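Local coordinates for type-2 restriction enzyme AgeI (Thalassobius gelatinovorus, PDB 5DWA), which is a monomer that dimerizes to cleave DNA at the double-stranded sequence 5'-ACCGGT-3', after the adenine, at a contact of chain A with DNA. Sequence-based numbering; all coordinates share one arbitrary frame.

Site 1: a contact of chain A with DNA. Residues 92-93, 168-170. With nucleotides of chain B.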
ATOM      1  N   SER A  92      13.330  -4.196   2.565  1.00 13.24           N
ATOM      2  CA  SER A  92      13.910  -3.574   1.377  1.00 14.67           C
ATOM      3  C   SER A  92      13.543  -2.104   1.232  1.00 14.82           C
ATOM      4  O   SER A  92      14.312  -1.340   0.669  1.00 14.79           O
ATOM      5  CB  SER A  92      13.509  -4.338   0.112  1.00 14.53           C
ATOM      6  OG  SER A  92      12.117  -4.246  -0.139  1.00 13.92           O
ATOM      7  N   GLY A  93      12.374  -1.702   1.723  1.00 15.31           N
ATOM      8  CA  GLY A  93      11.998  -0.299   1.650  1.00 16.29           C
ATOM      9  C   GLY A  93      12.983   0.532   2.455  1.00 16.01           C
ATOM     10  O   GLY A  93      13.546   1.521   1.976  1.00 16.47           O
ATOM     11  N   LYS A 168      10.987   5.498  -2.536  1.00 13.43           N
ATOM     12  CA  LYS A 168      10.123   4.374  -2.873  1.00 14.27           C
ATOM     13  C   LYS A 168      10.850   3.442  -3.816  1.00 13.64           C
ATOM     14  O   LYS A 168      11.355   3.881  -4.843  1.00 15.10           O
ATOM     15  CB  LYS A 168       8.823   4.851  -3.538  1.00 16.60           C
ATOM     16  CG  LYS A 168       8.108   6.001  -2.850  1.00 18.39           C
ATOM     17  CD  LYS A 168       6.859   6.390  -3.635  1.00 19.99           C
ATOM     18  CE  LYS A 168       6.209   7.676  -3.112  1.00 22.33           C
ATOM     19  NZ  LYS A 168       5.739   7.566  -1.701  1.00 23.59           N
ATOM     20  N   VAL A 169      10.912   2.157  -3.484  1.00 12.18           N
ATOM     21  CA  VAL A 169      11.529   1.212  -4.400  1.00 12.68           C
ATOM     22  C   VAL A 169      10.738   1.139  -5.694  1.00 13.64           C
ATOM     23  O   VAL A 169      11.298   1.140  -6.789  1.00 14.77           O
ATOM     24  CB  VAL A 169      11.626  -0.193  -3.786  1.00 13.26           C
ATOM     25  CG1 VAL A 169      12.072  -1.196  -4.837  1.00 13.96           C
ATOM     26  CG2 VAL A 169      12.582  -0.183  -2.592  1.00 13.70           C
ATOM     27  N   SER A 170       9.420   1.090  -5.551  1.00 12.59           N
ATOM     28  CA  SER A 170       8.538   0.939  -6.692  1.00 13.40           C
ATOM     29  C   SER A 170       7.297   1.786  -6.473  1.00 15.14           C
ATOM     30  O   SER A 170       7.037   2.228  -5.356  1.00 15.66           O
ATOM     31  CB  SER A 170       8.190  -0.536  -6.893  1.00 14.13           C
ATOM     32  OG  SER A 170       7.748  -1.116  -5.687  1.00 14.48           O
TER
ATOM     33  P    DC B   5       5.175   3.162   3.757  1.00 22.14           P
ATOM     34  OP1  DC B   5       5.835   4.345   4.364  1.00 24.52           O
ATOM     35  OP2  DC B   5       3.959   3.288   2.927  1.00 23.76           O
ATOM     36  O5'  DC B   5       6.249   2.342   2.905  1.00 19.01           O
ATOM     37  C5'  DC B   5       7.536   2.138   3.419  1.00 16.63           C
ATOM     38  C4'  DC B   5       7.945   0.684   3.265  1.00 14.84           C
ATOM     39  O4'  DC B   5       7.204  -0.111   4.199  1.00 14.07           O
ATOM     40  C3'  DC B   5       7.631   0.088   1.906  1.00 13.41           C
ATOM     41  O3'  DC B   5       8.747   0.274   1.054  1.00 14.17           O
ATOM     42  C2'  DC B   5       7.389  -1.404   2.203  1.00 13.22           C
ATOM     43  C1'  DC B   5       7.099  -1.444   3.712  1.00 13.84           C
ATOM     44  N1   DC B   5       5.743  -1.895   4.073  1.00 12.48           N
ATOM     45  C2   DC B   5       5.571  -3.018   4.891  1.00 12.30           C
ATOM     46  O2   DC B   5       6.566  -3.654   5.266  1.00 12.54           O
ATOM     47  N3   DC B   5       4.321  -3.379   5.256  1.00 11.93           N
ATOM     48  C4   DC B   5       3.272  -2.659   4.846  1.00 12.44           C
ATOM     49  N4   DC B   5       2.051  -3.055   5.233  1.00 12.70           N
ATOM     50  C5   DC B   5       3.430  -1.503   4.030  1.00 13.12           C
ATOM     51  C6   DC B   5       4.668  -1.156   3.677  1.00 12.74           C
ATOM     52  P    DC B   6       8.569   0.567  -0.510  1.00 14.50           P
ATOM     53  OP1  DC B   6       9.861   1.059  -1.023  1.00 15.72           O
ATOM     54  OP2  DC B   6       7.334   1.359  -0.738  1.00 16.35           O
ATOM     55  O5'  DC B   6       8.324  -0.874  -1.139  1.00 12.55           O
ATOM     56  C5'  DC B   6       9.255  -1.912  -0.906  1.00 13.04           C
ATOM     57  C4'  DC B   6       8.672  -3.226  -1.384  1.00 12.66           C
ATOM     58  O4'  DC B   6       7.459  -3.508  -0.644  1.00 12.51           O
ATOM     59  C3'  DC B   6       8.279  -3.250  -2.861  1.00 12.68           C
ATOM     60  O3'  DC B   6       8.617  -4.502  -3.381  1.00 13.26           O
ATOM     61  C2'  DC B   6       6.759  -3.064  -2.829  1.00 13.14           C
ATOM     62  C1'  DC B   6       6.398  -3.777  -1.535  1.00 12.30           C
ATOM     63  N1   DC B   6       5.179  -3.261  -0.889  1.00 12.63           N
ATOM     64  C2   DC B   6       4.194  -4.144  -0.468  1.00 11.64           C
ATOM     65  O2   DC B   6       4.339  -5.355  -0.694  1.00 11.54           O
ATOM     66  N3   DC B   6       3.099  -3.653   0.149  1.00 11.98           N
ATOM     67  C4   DC B   6       2.970  -2.335   0.344  1.00 12.23           C
ATOM     68  N4   DC B   6       1.871  -1.897   0.960  1.00 13.66           N
ATOM     69  C5   DC B   6       3.976  -1.422  -0.065  1.00 12.18           C
ATOM     70  C6   DC B   6       5.060  -1.925  -0.660  1.00 12.46           C
ATOM     71  P    DG B   7       9.177  -4.662  -4.866  1.00 13.29           P
ATOM     72  OP1  DG B   7      10.560  -5.149  -4.764  1.00 13.87           O
ATOM     73  OP2  DG B   7       8.875  -3.456  -5.671  1.00 14.05           O
ATOM     74  O5'  DG B   7       8.265  -5.819  -5.457  1.00 14.55           O
ATOM     75  C5'  DG B   7       8.287  -7.089  -4.869  1.00 15.15           C
ATOM     76  C4'  DG B   7       7.146  -7.924  -5.405  1.00 15.66           C
ATOM     77  O4'  DG B   7       5.887  -7.451  -4.876  1.00 15.60           O
ATOM     78  C3'  DG B   7       6.985  -7.899  -6.911  1.00 15.37           C
ATOM     79  O3'  DG B   7       6.489  -9.149  -7.318  1.00 16.01           O
ATOM     80  C2'  DG B   7       5.942  -6.805  -7.131  1.00 15.18           C
ATOM     81  C1'  DG B   7       5.029  -7.023  -5.938  1.00 15.14           C
ATOM     82  N9   DG B   7       4.395  -5.825  -5.443  1.00 14.60           N
ATOM     83  C8   DG B   7       4.716  -4.519  -5.742  1.00 16.23           C
ATOM     84  N7   DG B   7       4.028  -3.651  -5.060  1.00 15.59           N
ATOM     85  C5   DG B   7       3.227  -4.434  -4.231  1.00 14.61           C
ATOM     86  C6   DG B   7       2.275  -4.063  -3.256  1.00 15.54           C
ATOM     87  O6   DG B   7       1.934  -2.930  -2.912  1.00 15.69           O
ATOM     88  N1   DG B   7       1.695  -5.175  -2.639  1.00 13.79           N
ATOM     89  C2   DG B   7       1.994  -6.478  -2.932  1.00 14.17           C
ATOM     90  N2   DG B   7       1.333  -7.413  -2.231  1.00 12.97           N
ATOM     91  N3   DG B   7       2.886  -6.843  -3.839  1.00 13.93           N
ATOM     92  C4   DG B   7       3.466  -5.769  -4.445  1.00 14.58           C
TER
HETATM   93  O   HOH W   1      12.084  -3.634  -2.857  1.00 12.93           O
HETATM   94  O   HOH W   2      11.692   2.850   0.175  1.00 19.03           O
HETATM   95  O   HOH W   3       5.088  -0.939  -5.588  1.00 21.14           O
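OP1 of the DC6 phosphate of chain B is gripped by chain A directly and through a water. The backbone N-H of Val169 donates a nearly straight hydrogen bond to it, 2.9 Å from Val169 N to OP1 of DC6 and 174° at the hydrogen. Water 2 bonds to the same oxygen and also to the carbonyl oxygen of Gly93. This is a backbone contact of a PD-(D/E)XK nuclease. Lys168, at the end of strand 159-168, is probably the lysine of that motif. Its main chain passes close to the DC6 phosphate, with Lys168 C 3.8 Å from OP1 of DC6. The side chain of Val169 adds packing beside the bond. With CG1 anti to the backbone N (chi1 171°), CG2 of Val169 stays on the same side as that N and lies 3.4 Å from OP1 of DC6. One residue on, Ser170 takes the next phosphate. With OG between the backbone N and the carbonyl carbon (chi1 50°), the hydroxyl is turned to that phosphate and donates a short hydrogen bond, 2.6 Å from Ser170 OG to OP2 of DG7. The hydroxyl also meets water 3, 2.7 Å from Ser170 OG. That water lies 3.0 Å from N7 of DG7, on the Hoogsteen edge of the base. A link to the major groove is thus made through solvent. Beside this segment, helix 84-108 brings Ser92 and Gly93 to the DNA. Ser92 OG is 2.8 Å from water 1, which in turn bonds to OP1 of DG7. The DG7 phosphate is therefore held through both of its non-bridging oxygens. Gly93 has no side chain, and its CA comes within 3.4 Å of O3' of DC5. The sugar-phosphate backbone can pass close to the helix at this point.

Site 2: a contact of chain A with DNA. Residues 86, 88-90. With nucleotides of chain C; nucleotides of chain B.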
ATOM      1  N   GLN A  86       7.527 -11.472   2.314  1.00 10.52           N
ATOM      2  CA  GLN A  86       7.067 -10.457   3.257  1.00 11.06           C
ATOM      3  C   GLN A  86       8.227  -9.860   4.049  1.00 10.31           C
ATOM      4  O   GLN A  86       8.201  -8.677   4.415  1.00 10.75           O
ATOM      5  CB  GLN A  86       6.004 -11.025   4.193  1.00 10.13           C
ATOM      6  CG  GLN A  86       4.722 -11.405   3.449  1.00 10.41           C
ATOM      7  CD  GLN A  86       3.892 -10.177   3.104  1.00 10.51           C
ATOM      8  OE1 GLN A  86       4.204  -9.446   2.153  1.00 12.02           O
ATOM      9  NE2 GLN A  86       2.838  -9.937   3.873  1.00 10.60           N
ATOM     10  N   TRP A  88      11.114  -9.423   2.644  1.00 12.17           N
ATOM     11  CA  TRP A  88      11.647  -8.518   1.643  1.00 11.69           C
ATOM     12  C   TRP A  88      10.890  -7.198   1.662  1.00 12.17           C
ATOM     13  O   TRP A  88      11.487  -6.126   1.596  1.00 13.43           O
ATOM     14  CB  TRP A  88      11.578  -9.147   0.251  1.00 11.27           C
ATOM     15  CG  TRP A  88      11.939  -8.185  -0.841  1.00 11.60           C
ATOM     16  CD1 TRP A  88      11.078  -7.567  -1.701  1.00 11.93           C
ATOM     17  CD2 TRP A  88      13.251  -7.721  -1.188  1.00 12.12           C
ATOM     18  NE1 TRP A  88      11.769  -6.746  -2.561  1.00 12.55           N
ATOM     19  CE2 TRP A  88      13.108  -6.827  -2.270  1.00 12.51           C
ATOM     20  CE3 TRP A  88      14.535  -7.979  -0.700  1.00 12.77           C
ATOM     21  CZ2 TRP A  88      14.192  -6.195  -2.868  1.00 13.82           C
ATOM     22  CZ3 TRP A  88      15.615  -7.338  -1.290  1.00 14.06           C
ATOM     23  CH2 TRP A  88      15.437  -6.460  -2.362  1.00 14.26           C
ATOM     24  N   VAL A  89       9.562  -7.261   1.742  1.00 10.95           N
ATOM     25  CA  VAL A  89       8.773  -6.031   1.805  1.00 10.99           C
ATOM     26  C   VAL A  89       9.223  -5.154   2.979  1.00 11.34           C
ATOM     27  O   VAL A  89       9.474  -3.945   2.830  1.00 12.63           O
ATOM     28  CB  VAL A  89       7.261  -6.334   1.934  1.00 10.85           C
ATOM     29  CG1 VAL A  89       6.464  -5.067   2.163  1.00 11.40           C
ATOM     30  CG2 VAL A  89       6.773  -7.022   0.685  1.00 10.72           C
ATOM     31  N   ARG A  90       9.348  -5.774   4.145  1.00 11.88           N
ATOM     32  CA  ARG A  90       9.612  -5.035   5.376  1.00 11.99           C
ATOM     33  C   ARG A  90      11.031  -4.483   5.417  1.00 12.62           C
ATOM     34  O   ARG A  90      11.269  -3.436   6.015  1.00 13.67           O
ATOM     35  CB  ARG A  90       9.365  -5.935   6.593  1.00 11.25           C
ATOM     36  CG  ARG A  90       9.749  -5.304   7.922  1.00 12.95           C
ATOM     37  CD  ARG A  90       8.920  -4.066   8.250  1.00 14.63           C
ATOM     38  NE  ARG A  90       9.317  -3.559   9.563  1.00 18.43           N
ATOM     39  CZ  ARG A  90       9.806  -2.346   9.795  1.00 20.58           C
ATOM     40  NH1 ARG A  90       9.927  -1.463   8.813  1.00 20.94           N
ATOM     41  NH2 ARG A  90      10.155  -2.014  11.030  1.00 21.11           N
TER
ATOM     42  P    DG C   7      -5.105  -9.198   4.110  1.00 11.17           P
ATOM     43  OP1  DG C   7      -5.954 -10.406   4.030  1.00 11.29           O
ATOM     44  OP2  DG C   7      -5.501  -8.070   4.965  1.00 12.73           O
ATOM     45  O5'  DG C   7      -3.660  -9.653   4.611  1.00 12.07           O
ATOM     46  C5'  DG C   7      -2.927 -10.634   3.917  1.00 10.92           C
ATOM     47  C4'  DG C   7      -1.520 -10.707   4.489  1.00 11.08           C
ATOM     48  O4'  DG C   7      -0.750  -9.566   4.035  1.00 12.00           O
ATOM     49  C3'  DG C   7      -1.452 -10.657   6.008  1.00 11.27           C
ATOM     50  O3'  DG C   7      -0.353 -11.415   6.424  1.00 12.38           O
ATOM     51  C2'  DG C   7      -1.235  -9.166   6.289  1.00 11.93           C
ATOM     52  C1'  DG C   7      -0.314  -8.784   5.147  1.00 12.14           C
ATOM     53  N9   DG C   7      -0.429  -7.402   4.726  1.00 11.71           N
ATOM     54  C8   DG C   7      -1.370  -6.478   5.120  1.00 11.87           C
ATOM     55  N7   DG C   7      -1.252  -5.337   4.500  1.00 10.99           N
ATOM     56  C5   DG C   7      -0.197  -5.531   3.622  1.00 10.61           C
ATOM     57  C6   DG C   7       0.387  -4.651   2.684  1.00 11.73           C
ATOM     58  O6   DG C   7       0.062  -3.485   2.419  1.00 12.86           O
ATOM     59  N1   DG C   7       1.432  -5.248   1.996  1.00 11.96           N
ATOM     60  C2   DG C   7       1.868  -6.535   2.190  1.00 11.81           C
ATOM     61  N2   DG C   7       2.888  -6.936   1.427  1.00 13.02           N
ATOM     62  N3   DG C   7       1.334  -7.367   3.067  1.00 11.65           N
ATOM     63  C4   DG C   7       0.310  -6.802   3.744  1.00 11.51           C
ATOM     64  P    DG C   8      -0.506 -12.518   7.572  1.00 12.56           P
ATOM     65  OP1  DG C   8      -1.228 -13.697   7.031  1.00 13.44           O
ATOM     66  OP2  DG C   8      -1.023 -11.858   8.793  1.00 14.21           O
ATOM     67  O5'  DG C   8       0.998 -12.961   7.790  1.00 12.05           O
ATOM     68  C5'  DG C   8       1.690 -13.553   6.693  1.00 11.36           C
ATOM     69  C4'  DG C   8       3.139 -13.110   6.662  1.00 11.02           C
ATOM     70  O4'  DG C   8       3.227 -11.697   6.338  1.00 11.55           O
ATOM     71  C3'  DG C   8       3.889 -13.298   7.959  1.00 11.65           C
ATOM     72  O3'  DG C   8       5.188 -13.748   7.631  1.00 11.91           O
ATOM     73  C2'  DG C   8       3.871 -11.887   8.591  1.00 11.82           C
ATOM     74  C1'  DG C   8       3.909 -10.986   7.374  1.00 11.67           C
ATOM     75  N9   DG C   8       3.206  -9.717   7.519  1.00 11.61           N
ATOM     76  C8   DG C   8       1.965  -9.510   8.072  1.00 12.02           C
ATOM     77  N7   DG C   8       1.561  -8.259   7.988  1.00 12.23           N
ATOM     78  C5   DG C   8       2.581  -7.628   7.290  1.00 11.57           C
ATOM     79  C6   DG C   8       2.712  -6.281   6.899  1.00 10.99           C
ATOM     80  O6   DG C   8       1.904  -5.366   7.062  1.00 12.38           O
ATOM     81  N1   DG C   8       3.909  -6.045   6.227  1.00 11.53           N
ATOM     82  C2   DG C   8       4.868  -6.996   5.965  1.00 10.52           C
ATOM     83  N2   DG C   8       5.970  -6.588   5.293  1.00 11.22           N
ATOM     84  N3   DG C   8       4.754  -8.262   6.334  1.00 11.29           N
ATOM     85  C4   DG C   8       3.596  -8.502   6.994  1.00 10.74           C
TER
ATOM     86  P    DC B   5       5.175   3.162   3.757  1.00 22.14           P
ATOM     87  OP1  DC B   5       5.835   4.345   4.364  1.00 24.52           O
ATOM     88  OP2  DC B   5       3.959   3.288   2.927  1.00 23.76           O
ATOM     89  O5'  DC B   5       6.249   2.342   2.905  1.00 19.01           O
ATOM     90  C5'  DC B   5       7.536   2.138   3.419  1.00 16.63           C
ATOM     91  C4'  DC B   5       7.945   0.684   3.265  1.00 14.84           C
ATOM     92  O4'  DC B   5       7.204  -0.111   4.199  1.00 14.07           O
ATOM     93  C3'  DC B   5       7.631   0.088   1.906  1.00 13.41           C
ATOM     94  O3'  DC B   5       8.747   0.274   1.054  1.00 14.17           O
ATOM     95  C2'  DC B   5       7.389  -1.404   2.203  1.00 13.22           C
ATOM     96  C1'  DC B   5       7.099  -1.444   3.712  1.00 13.84           C
ATOM     97  N1   DC B   5       5.743  -1.895   4.073  1.00 12.48           N
ATOM     98  C2   DC B   5       5.571  -3.018   4.891  1.00 12.30           C
ATOM     99  O2   DC B   5       6.566  -3.654   5.266  1.00 12.54           O
ATOM    100  N3   DC B   5       4.321  -3.379   5.256  1.00 11.93           N
ATOM    101  C4   DC B   5       3.272  -2.659   4.846  1.00 12.44           C
ATOM    102  N4   DC B   5       2.051  -3.055   5.233  1.00 12.70           N
ATOM    103  C5   DC B   5       3.430  -1.503   4.030  1.00 13.12           C
ATOM    104  C6   DC B   5       4.668  -1.156   3.677  1.00 12.74           C
ATOM    105  P    DC B   6       8.569   0.567  -0.510  1.00 14.50           P
ATOM    106  OP1  DC B   6       9.861   1.059  -1.023  1.00 15.72           O
ATOM    107  OP2  DC B   6       7.334   1.359  -0.738  1.00 16.35           O
ATOM    108  O5'  DC B   6       8.324  -0.874  -1.139  1.00 12.55           O
ATOM    109  C5'  DC B   6       9.255  -1.912  -0.906  1.00 13.04           C
ATOM    110  C4'  DC B   6       8.672  -3.226  -1.384  1.00 12.66           C
ATOM    111  O4'  DC B   6       7.459  -3.508  -0.644  1.00 12.51           O
ATOM    112  C3'  DC B   6       8.279  -3.250  -2.861  1.00 12.68           C
ATOM    113  O3'  DC B   6       8.617  -4.502  -3.381  1.00 13.26           O
ATOM    114  C2'  DC B   6       6.759  -3.064  -2.829  1.00 13.14           C
ATOM    115  C1'  DC B   6       6.398  -3.777  -1.535  1.00 12.30           C
ATOM    116  N1   DC B   6       5.179  -3.261  -0.889  1.00 12.63           N
ATOM    117  C2   DC B   6       4.194  -4.144  -0.468  1.00 11.64           C
ATOM    118  O2   DC B   6       4.339  -5.355  -0.694  1.00 11.54           O
ATOM    119  N3   DC B   6       3.099  -3.653   0.149  1.00 11.98           N
ATOM    120  C4   DC B   6       2.970  -2.335   0.344  1.00 12.23           C
ATOM    121  N4   DC B   6       1.871  -1.897   0.960  1.00 13.66           N
ATOM    122  C5   DC B   6       3.976  -1.422  -0.065  1.00 12.18           C
ATOM    123  C6   DC B   6       5.060  -1.925  -0.660  1.00 12.46           C
TER
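Gln86 lays its side-chain amide edge to edge against the guanine of DG7 of chain C, in the minor groove. The two flat groups are nearly coplanar, about 15° apart. OE1 accepts a bond from N2 of DG7, 2.9 Å away, in the carbonyl plane and on a lone pair. NE2 donates to N3 of DG7 at 3.1 Å, with N3 in the amide plane. NE2 also donates to O4' of the DG8 sugar, which is 3.1 Å away and 14° out of that plane. The bend of the chain at chi2 (-77°) swings the amide to this edge, and the three bonds should fix its rotation. Shortened to an alanine, this side chain would lose its amide, and N2 and N3 of DG7 would probably be left without protein partners, so this guanine would be read less well. The backbone carbonyl of Gln86 reads the next guanine. It accepts a longer bond from N2 of DG8, 3.2 Å to Gln86 O. Adenine lacks such an amino group, so both contacts suit G-C pairs. Val89 stands across the groove floor from the amide and faces the cytosines of chain B. Its CG1 points between two neighbouring bases, 3.5 Å from C2 of DC5 and 3.6 Å from C2 of DC6. CG2 lies 3.3 Å from O2 of DC6. C2 of DC5 and C2 of DC6 are 5.6 Å apart, wider than in a regular stack, and the valine may help wedge this step open. Arg90 approaches with its backbone CA, near O2 of DC5, while its guanidinium turns away from the bases. All these residues belong to the first turns of helix 84-108, whose N-terminal end is set into the minor groove.

Site 1 and site 2 are about 10 Å apart, measured between the centres of their C-alpha atoms. They share helix 84-108 and the nucleotides DC5 and DC6 of chain B. The helix reads bases at site 2 and, just further along, approaches the DNA backbone at site 1. There it faces the segment after strand 159-168, which carries the probable motif lysine. Sequence reading and placement of one strand near the catalytic region are thus probably coupled through a single helix. The two enzyme copies of the assembly fit a palindromic target. The complex is pre-specific, so its geometry may not be that of the cleaving state.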